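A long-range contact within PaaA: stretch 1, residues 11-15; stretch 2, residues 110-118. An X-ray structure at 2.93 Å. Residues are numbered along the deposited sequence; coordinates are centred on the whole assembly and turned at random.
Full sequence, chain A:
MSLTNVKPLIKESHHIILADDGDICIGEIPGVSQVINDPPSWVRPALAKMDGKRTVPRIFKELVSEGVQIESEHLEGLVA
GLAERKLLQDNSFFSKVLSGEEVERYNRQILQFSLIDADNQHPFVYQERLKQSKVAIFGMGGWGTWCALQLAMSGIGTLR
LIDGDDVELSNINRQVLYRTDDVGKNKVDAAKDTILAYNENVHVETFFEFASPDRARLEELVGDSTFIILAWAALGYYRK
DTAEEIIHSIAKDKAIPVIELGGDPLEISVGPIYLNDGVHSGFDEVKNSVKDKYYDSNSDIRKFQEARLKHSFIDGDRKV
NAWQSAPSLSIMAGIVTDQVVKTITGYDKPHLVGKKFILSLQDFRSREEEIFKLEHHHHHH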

# COMPACT_ATOMS: atom_id res chain seq x y z
N LYS A 11 28.89 -0.63 -2.58
CA LYS A 11 27.70 0.17 -2.87
C LYS A 11 26.58 -0.31 -1.97
O LYS A 11 25.92 -1.31 -2.26
N GLU A 12 26.34 0.45 -0.91
CA GLU A 12 25.58 0.01 0.27
C GLU A 12 24.15 -0.38 -0.02
O GLU A 12 23.42 -0.83 0.86
N SER A 13 23.74 -0.22 -1.27
CA SER A 13 22.48 -0.77 -1.72
C SER A 13 22.57 -2.28 -1.95
O SER A 13 21.62 -3.02 -1.69
N HIS A 14 23.72 -2.73 -2.44
CA HIS A 14 23.86 -4.12 -2.86
C HIS A 14 24.41 -5.07 -1.81
O HIS A 14 25.38 -4.79 -1.12
N HIS A 15 23.77 -6.23 -1.74
CA HIS A 15 24.21 -7.31 -0.90
C HIS A 15 25.21 -8.06 -1.73
O HIS A 15 25.16 -8.00 -2.95
N ILE A 110 16.00 5.40 -1.04
CA ILE A 110 17.20 5.76 -1.74
C ILE A 110 17.98 4.52 -2.17
O ILE A 110 18.51 4.49 -3.27
N LEU A 111 18.01 3.49 -1.31
CA LEU A 111 18.64 2.21 -1.66
C LEU A 111 17.96 1.56 -2.83
O LEU A 111 18.60 1.01 -3.70
N GLN A 112 16.63 1.63 -2.84
CA GLN A 112 15.87 1.06 -3.94
C GLN A 112 16.19 1.71 -5.28
O GLN A 112 16.24 1.02 -6.29
N PHE A 113 16.40 3.03 -5.29
CA PHE A 113 16.80 3.73 -6.52
C PHE A 113 18.18 3.24 -6.93
O PHE A 113 18.43 2.95 -8.10
N SER A 114 19.08 3.16 -5.95
CA SER A 114 20.47 2.81 -6.24
C SER A 114 20.58 1.42 -6.82
O SER A 114 21.55 1.08 -7.50
N LEU A 115 19.56 0.62 -6.56
CA LEU A 115 19.53 -0.76 -7.01
C LEU A 115 19.23 -0.92 -8.50
O LEU A 115 19.87 -1.73 -9.17
N ILE A 116 18.28 -0.17 -9.02
CA ILE A 116 17.94 -0.31 -10.42
C ILE A 116 18.64 0.73 -11.25
O ILE A 116 18.97 0.48 -12.39
N ASP A 117 18.80 1.92 -10.70
CA ASP A 117 19.61 2.94 -11.32
C ASP A 117 19.50 3.05 -12.85
O ASP A 117 20.50 2.94 -13.54
N ALA A 118 18.30 3.23 -13.38
CA ALA A 118 18.11 3.31 -14.84
C ALA A 118 18.70 4.57 -15.49
O ALA A 118 19.17 4.52 -16.63

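Two serine hydroxyls meet at the centre of this contact. Ser-13 OG and Ser-114 OG lie 2.8 Å apart and form a hydrogen bond in which either could be the donor. The two residues are about a hundred positions apart in sequence, and both are buried. Both CA-to-CB bonds point toward the opposite stretch. Ser-13 takes the p rotamer, with chi1 at 36°, and Ser-114 takes t. Serine side chains are short, so this bond requires the two backbones to come close. They do: the CA atoms of Ser-13 and Leu-111 are 4.9 Å apart.

Stretch 1 contains a type I beta turn from Lys-11 to His-14, closed by the backbone bond from His-14 N to Lys-11 O at 2.6 Å. Stretch 2 is the last part of a helix, running to Ile-116, and the loop after it. The turn packs against the helix side that carries Leu-111, Ser-114 and Leu-115. The CA-to-CB bonds of Gln-112, Phe-113 and Ile-116 point away, and these residues make no contact with the turn.

The CA-to-CB bond of Lys-11 points toward the helix. All four of its chi angles are t, so the chain is extended and reaches the helix end. Its CE passes 3.1 Å from Ser-114 OG. Its NZ donates a hydrogen bond to Ser-114 O at 3.3 Å. The same NZ forms a long salt bridge with Asp-117 OD2, at 3.7 Å. Asp-117 is the first residue after the helix to leave helical phi/psi, and its phi is positive. Its CA-to-CB bond points toward stretch 1, and chi1 is t. Lys-11 NZ thus meets both a carbonyl near the helix end and the carboxylate that follows it. Lys-11 NZ and Asp-117 OD1 also have hydrogen bonds elsewhere in the structure.

The leucines supply the apolar part of the contact. Leu-111 starts out sideways, but its m, t rotamer brings the end of the side chain nearer. Its CD2 lies 3.8 Å from Glu-12 O and 4.2 Å from Ser-13 CB. Ser-13 CB also sits 3.7 Å from the backbone atom Leu-111 O. Leu-115, with chi1 t and chi2 p, likewise starts sideways and turns its end inward. Its CD1 is 3.9 Å from Ser-13 O.

That same methyl lies over one face of the His-14 ring. Leu-115 CD1 is 4.1 Å from the ring centroid of His-14 and 26° off the ring normal, which makes a CH-pi contact. The closest ring atom is His-14 CD2, 3.8 Å from Leu-115 CD1. His-14 has chi1 m, and its ring comes nearer the helix although its CA-to-CB bond is sideways. His-14 CE1 lies 3.7 Å from Ser-114 O. Within the turn, His-14 ND1 gives a weak hydrogen bond to Lys-11 O at 3.5 Å.

Glu-12 is exposed, and the end of its side chain leads away. His-15 has no contact with the helix.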

# COMPACT_ATOMS: atom_id res chain seq x y z
CB LYS A 11 27.30 0.05 -4.34
CG LYS A 11 26.39 1.14 -4.85
CD LYS A 11 26.32 1.07 -6.39
CE LYS A 11 25.21 1.95 -6.99
NZ LYS A 11 24.69 1.41 -8.30
CB GLU A 12 25.62 1.11 1.34
CG GLU A 12 27.01 1.75 1.43
CD GLU A 12 27.30 2.41 2.76
OE1 GLU A 12 27.43 3.66 2.80
OE2 GLU A 12 27.43 1.66 3.77
CB SER A 13 22.02 -0.07 -3.00
OG SER A 13 23.13 0.26 -3.81
CB HIS A 14 24.75 -4.22 -4.11
CG HIS A 14 24.26 -3.40 -5.26
ND1 HIS A 14 24.47 -2.04 -5.34
CD2 HIS A 14 23.53 -3.74 -6.34
CE1 HIS A 14 23.91 -1.59 -6.45
NE2 HIS A 14 23.33 -2.60 -7.08
CB HIS A 15 23.04 -8.21 -0.54
CG HIS A 15 22.38 -7.87 0.75
ND1 HIS A 15 23.09 -7.61 1.90
CD2 HIS A 15 21.07 -7.76 1.08
CE1 HIS A 15 22.24 -7.36 2.89
NE2 HIS A 15 21.01 -7.44 2.41
CB ILE A 110 18.09 6.67 -0.90
CG1 ILE A 110 17.48 8.07 -0.83
CG2 ILE A 110 19.47 6.74 -1.50
CD1 ILE A 110 18.26 9.08 0.00
CB LEU A 111 18.60 1.22 -0.49
CG LEU A 111 19.35 1.58 0.79
CD1 LEU A 111 19.23 0.43 1.74
CD2 LEU A 111 20.79 1.95 0.52
CB GLN A 112 14.39 1.16 -3.63
CG GLN A 112 13.50 0.76 -4.77
CD GLN A 112 12.04 0.93 -4.39
OE1 GLN A 112 11.63 0.60 -3.27
NE2 GLN A 112 11.24 1.46 -5.32
CB PHE A 113 16.84 5.26 -6.35
CG PHE A 113 15.56 5.87 -5.85
CD1 PHE A 113 14.33 5.32 -6.17
CD2 PHE A 113 15.60 6.97 -5.01
CE1 PHE A 113 13.19 5.87 -5.66
CE2 PHE A 113 14.47 7.51 -4.51
CZ PHE A 113 13.27 6.96 -4.83
CB SER A 114 21.31 2.91 -4.98
OG SER A 114 22.66 2.59 -5.26
CB LEU A 115 18.50 -1.53 -6.20
CG LEU A 115 18.69 -3.03 -6.05
CD1 LEU A 115 19.95 -3.26 -5.24
CD2 LEU A 115 17.46 -3.61 -5.39
CB ILE A 116 16.44 -0.24 -10.67
CG1 ILE A 116 15.73 -1.26 -9.79
CG2 ILE A 116 16.15 -0.54 -12.14
CD1 ILE A 116 14.41 -1.73 -10.37
CB ASP A 117 21.06 2.70 -10.96
CG ASP A 117 21.87 3.95 -11.02
OD1 ASP A 117 21.48 4.87 -11.77
OD2 ASP A 117 22.93 3.99 -10.36
CB ALA A 118 16.65 3.20 -15.18